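Local coordinates for protein ABC transporter permease (Klebsiella pneumoniae, PDB 5NUP) that probably maintains outer-membrane lipid asymmetry, as a lipoprotein of the MlaA family thought to remove misplaced phospholipids from the outer leaflet, at residues N62-Y72 / G81-T92. Residues are numbered along the deposited sequence; the frame is centred on the assembly and turned at random.
Sequences NLEEPAVMVNY and GMVHFTRFFLNT
Glu65 grips two residues of the facing helix with one carboxylate. Its OE1 receives the ND1 hydrogen of His84 at 2.6 Å through the syn lone pair, carboxylate and imidazole lying nearly coplanar. OE2 takes a weak bond from Arg87 NE at 3.0 Å, part of a salt bridge in which the guanidinium is turned obliquely to the carboxylate. The bend of the Glu65 chain at chi2 swings the carboxylate across to both partners. Arg87 NH1 continues to Asp101 and Leu110 O, so the charged cluster ties this helix pair to the chain that follows. Val68 CG1 sits over the centre of one imidazole face of His84, 3.5 Å from the centroid, which, with the in-plane bond, would favour this orientation of the ring; the Tyr72 ring runs nearly parallel to it but slid aside, with little overlap. Helices 65-74 and 78-93 form an antiparallel helical hairpin joined by a short turn; the axes of 65-72 and 81-92 approach to 7.7 Å at 163°. Close to the turn Tyr72 CB lies 3.8 Å from Gly81 CA. Farther along, Pro66 CG rests on the Phe88 ring almost on its normal, a CH-pi contact. The Asn62 side chain crosses Phe88 at about a right angle, amide and ring planes only 21° apart and ND2 nearest CD1, and fits as a knob among Arg87, Phe88, Asn91 and Thr92; with CG anti to the backbone N (chi1 -161°), ND2 reaches Thr92 OG1 at 2.8 Å, in the amide plane. Met69 SD meets the edge of the Phe85 ring, a Met-aromatic contact; Phe85 also touches a bound C8E detergent molecule.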
# COMPACT_ATOMS: atom_id res chain seq x y z
N ASN F 62 39.38 -14.86 7.58
CA ASN F 62 38.78 -13.83 6.75
C ASN F 62 39.76 -12.70 6.47
O ASN F 62 39.70 -12.08 5.40
CB ASN F 62 37.52 -13.27 7.42
CG ASN F 62 36.61 -12.53 6.44
OD1 ASN F 62 36.00 -13.14 5.55
ND2 ASN F 62 36.53 -11.21 6.58
N LEU F 63 40.69 -12.42 7.40
CA LEU F 63 41.66 -11.35 7.17
C LEU F 63 42.59 -11.65 6.00
O LEU F 63 43.25 -10.74 5.48
CB LEU F 63 42.49 -11.13 8.42
CG LEU F 63 41.83 -10.72 9.74
CD1 LEU F 63 42.92 -10.44 10.78
CD2 LEU F 63 40.96 -9.48 9.57
N GLU F 64 42.65 -12.91 5.56
CA GLU F 64 43.51 -13.34 4.47
C GLU F 64 42.81 -13.46 3.12
O GLU F 64 43.50 -13.64 2.12
CB GLU F 64 44.11 -14.69 4.81
CG GLU F 64 45.05 -14.61 5.98
CD GLU F 64 45.75 -15.89 6.21
OE1 GLU F 64 46.04 -16.57 5.21
OE2 GLU F 64 45.94 -16.23 7.40
N GLU F 65 41.46 -13.35 3.06
CA GLU F 65 40.78 -13.59 1.79
C GLU F 65 40.92 -12.45 0.78
O GLU F 65 40.94 -12.73 -0.43
CB GLU F 65 39.30 -13.92 1.99
CG GLU F 65 39.06 -15.02 2.99
CD GLU F 65 38.91 -16.37 2.30
OE1 GLU F 65 39.03 -16.37 1.06
OE2 GLU F 65 38.70 -17.41 2.97
N PRO F 66 41.07 -11.18 1.19
CA PRO F 66 41.47 -10.17 0.20
C PRO F 66 42.82 -10.47 -0.44
O PRO F 66 43.02 -10.21 -1.64
CB PRO F 66 41.53 -8.87 1.02
CG PRO F 66 40.62 -9.10 2.16
CD PRO F 66 40.57 -10.57 2.43
N ALA F 67 43.75 -11.02 0.34
CA ALA F 67 45.05 -11.35 -0.22
C ALA F 67 44.98 -12.57 -1.13
O ALA F 67 45.61 -12.59 -2.19
CB ALA F 67 46.06 -11.57 0.91
N VAL F 68 44.19 -13.58 -0.76
CA VAL F 68 44.02 -14.75 -1.62
C VAL F 68 43.49 -14.34 -2.99
O VAL F 68 43.84 -14.96 -4.00
CB VAL F 68 43.14 -15.80 -0.93
CG1 VAL F 68 42.99 -17.02 -1.79
CG2 VAL F 68 43.77 -16.18 0.37
N MET F 69 42.58 -13.37 -3.04
CA MET F 69 42.12 -12.93 -4.35
C MET F 69 43.24 -12.22 -5.09
O MET F 69 43.54 -12.56 -6.24
CB MET F 69 40.89 -12.03 -4.27
CG MET F 69 41.15 -10.54 -4.45
SD MET F 69 39.65 -9.59 -4.51
CE MET F 69 40.37 -7.96 -4.57
N VAL F 70 43.89 -11.25 -4.44
CA VAL F 70 44.87 -10.42 -5.14
C VAL F 70 45.94 -11.28 -5.80
O VAL F 70 46.42 -10.97 -6.89
CB VAL F 70 45.49 -9.40 -4.17
CG1 VAL F 70 46.87 -8.96 -4.62
CG2 VAL F 70 44.57 -8.21 -4.00
N ASN F 71 46.23 -12.43 -5.21
CA ASN F 71 47.24 -13.32 -5.77
C ASN F 71 46.68 -14.35 -6.75
O ASN F 71 47.38 -14.75 -7.68
CB ASN F 71 48.00 -14.06 -4.66
CG ASN F 71 48.99 -13.17 -3.93
OD1 ASN F 71 49.97 -12.72 -4.51
ND2 ASN F 71 48.76 -12.96 -2.63
N TYR F 72 45.40 -14.72 -6.62
CA TYR F 72 44.83 -15.57 -7.65
C TYR F 72 44.71 -14.81 -8.96
O TYR F 72 44.80 -15.41 -10.03
CB TYR F 72 43.46 -16.10 -7.22
CG TYR F 72 43.51 -17.48 -6.61
CD1 TYR F 72 44.06 -18.55 -7.32
CD2 TYR F 72 42.99 -17.73 -5.35
CE1 TYR F 72 44.09 -19.82 -6.77
CE2 TYR F 72 43.02 -18.99 -4.80
CZ TYR F 72 43.57 -20.03 -5.51
OH TYR F 72 43.59 -21.29 -4.95
N GLY F 81 39.67 -16.09 -8.02
CA GLY F 81 39.94 -14.75 -7.52
C GLY F 81 38.72 -14.08 -6.91
O GLY F 81 38.80 -13.52 -5.82
N MET F 82 37.55 -14.14 -7.60
CA MET F 82 36.36 -13.55 -6.99
C MET F 82 35.60 -14.54 -6.12
O MET F 82 34.78 -14.09 -5.31
CB MET F 82 35.34 -13.00 -8.01
CG MET F 82 35.78 -12.29 -9.24
SD MET F 82 36.64 -10.76 -8.85
CE MET F 82 35.44 -9.67 -8.09
N VAL F 83 35.89 -15.84 -6.20
CA VAL F 83 35.40 -16.76 -5.17
C VAL F 83 35.87 -16.28 -3.81
O VAL F 83 35.11 -16.26 -2.84
CB VAL F 83 35.88 -18.19 -5.45
CG1 VAL F 83 35.73 -19.05 -4.22
CG2 VAL F 83 35.16 -18.81 -6.61
N HIS F 84 37.11 -15.84 -3.73
CA HIS F 84 37.57 -15.36 -2.44
C HIS F 84 37.18 -13.90 -2.21
O HIS F 84 37.02 -13.49 -1.06
CB HIS F 84 39.08 -15.60 -2.30
CG HIS F 84 39.43 -17.06 -2.25
ND1 HIS F 84 39.35 -17.81 -1.10
CD2 HIS F 84 39.85 -17.92 -3.22
CE1 HIS F 84 39.70 -19.05 -1.35
NE2 HIS F 84 40.01 -19.15 -2.63
N PHE F 85 36.90 -13.15 -3.27
CA PHE F 85 36.23 -11.87 -3.07
C PHE F 85 34.84 -12.08 -2.46
O PHE F 85 34.45 -11.37 -1.52
CB PHE F 85 36.12 -11.08 -4.37
CG PHE F 85 35.25 -9.85 -4.24
CD1 PHE F 85 33.88 -9.93 -4.48
CD2 PHE F 85 35.78 -8.64 -3.84
CE1 PHE F 85 33.08 -8.84 -4.33
CE2 PHE F 85 34.97 -7.52 -3.70
CZ PHE F 85 33.63 -7.62 -3.93
N THR F 86 34.07 -13.02 -3.02
CA THR F 86 32.72 -13.25 -2.52
C THR F 86 32.78 -13.69 -1.07
O THR F 86 31.96 -13.27 -0.25
CB THR F 86 32.01 -14.32 -3.36
OG1 THR F 86 32.05 -13.96 -4.75
CG2 THR F 86 30.56 -14.47 -2.92
N ARG F 87 33.78 -14.51 -0.74
CA ARG F 87 33.95 -14.93 0.65
C ARG F 87 34.21 -13.72 1.54
O ARG F 87 33.53 -13.52 2.54
CB ARG F 87 35.09 -15.95 0.76
CG ARG F 87 34.65 -17.38 0.50
CD ARG F 87 35.64 -18.35 1.08
NE ARG F 87 35.84 -18.03 2.49
CZ ARG F 87 35.15 -18.54 3.49
NH1 ARG F 87 34.17 -19.41 3.27
NH2 ARG F 87 35.42 -18.14 4.72
N PHE F 88 35.14 -12.85 1.14
CA PHE F 88 35.44 -11.71 1.99
C PHE F 88 34.23 -10.80 2.16
O PHE F 88 33.94 -10.33 3.26
CB PHE F 88 36.64 -10.93 1.45
CG PHE F 88 36.95 -9.72 2.26
CD1 PHE F 88 37.37 -9.84 3.56
CD2 PHE F 88 36.75 -8.46 1.72
CE1 PHE F 88 37.62 -8.71 4.33
CE2 PHE F 88 37.00 -7.33 2.47
CZ PHE F 88 37.44 -7.45 3.77
N PHE F 89 33.46 -10.61 1.09
CA PHE F 89 32.41 -9.59 1.10
C PHE F 89 31.19 -10.08 1.87
O PHE F 89 30.74 -9.42 2.82
CB PHE F 89 32.08 -9.21 -0.34
CG PHE F 89 30.73 -8.62 -0.54
CD1 PHE F 89 30.36 -7.43 0.10
CD2 PHE F 89 29.85 -9.19 -1.45
CE1 PHE F 89 29.13 -6.87 -0.13
CE2 PHE F 89 28.62 -8.63 -1.69
CZ PHE F 89 28.26 -7.47 -1.03
N LEU F 90 30.70 -11.28 1.55
CA LEU F 90 29.61 -11.85 2.32
C LEU F 90 29.97 -11.98 3.80
O LEU F 90 29.19 -11.57 4.66
CB LEU F 90 29.23 -13.21 1.74
CG LEU F 90 28.82 -13.21 0.27
CD1 LEU F 90 28.26 -14.57 -0.11
CD2 LEU F 90 27.79 -12.11 0.02
N ASN F 91 31.17 -12.48 4.11
CA ASN F 91 31.50 -12.79 5.50
C ASN F 91 31.80 -11.55 6.32
O ASN F 91 31.56 -11.56 7.53
CB ASN F 91 32.70 -13.72 5.58
CG ASN F 91 32.40 -15.12 5.10
OD1 ASN F 91 33.31 -15.93 4.86
ND2 ASN F 91 31.12 -15.43 4.93
N THR F 92 32.36 -10.50 5.72
CA THR F 92 32.60 -9.27 6.47
C THR F 92 31.32 -8.47 6.69
O THR F 92 31.14 -7.84 7.75
CB THR F 92 33.66 -8.42 5.79
OG1 THR F 92 34.83 -9.23 5.58
CG2 THR F 92 34.05 -7.27 6.67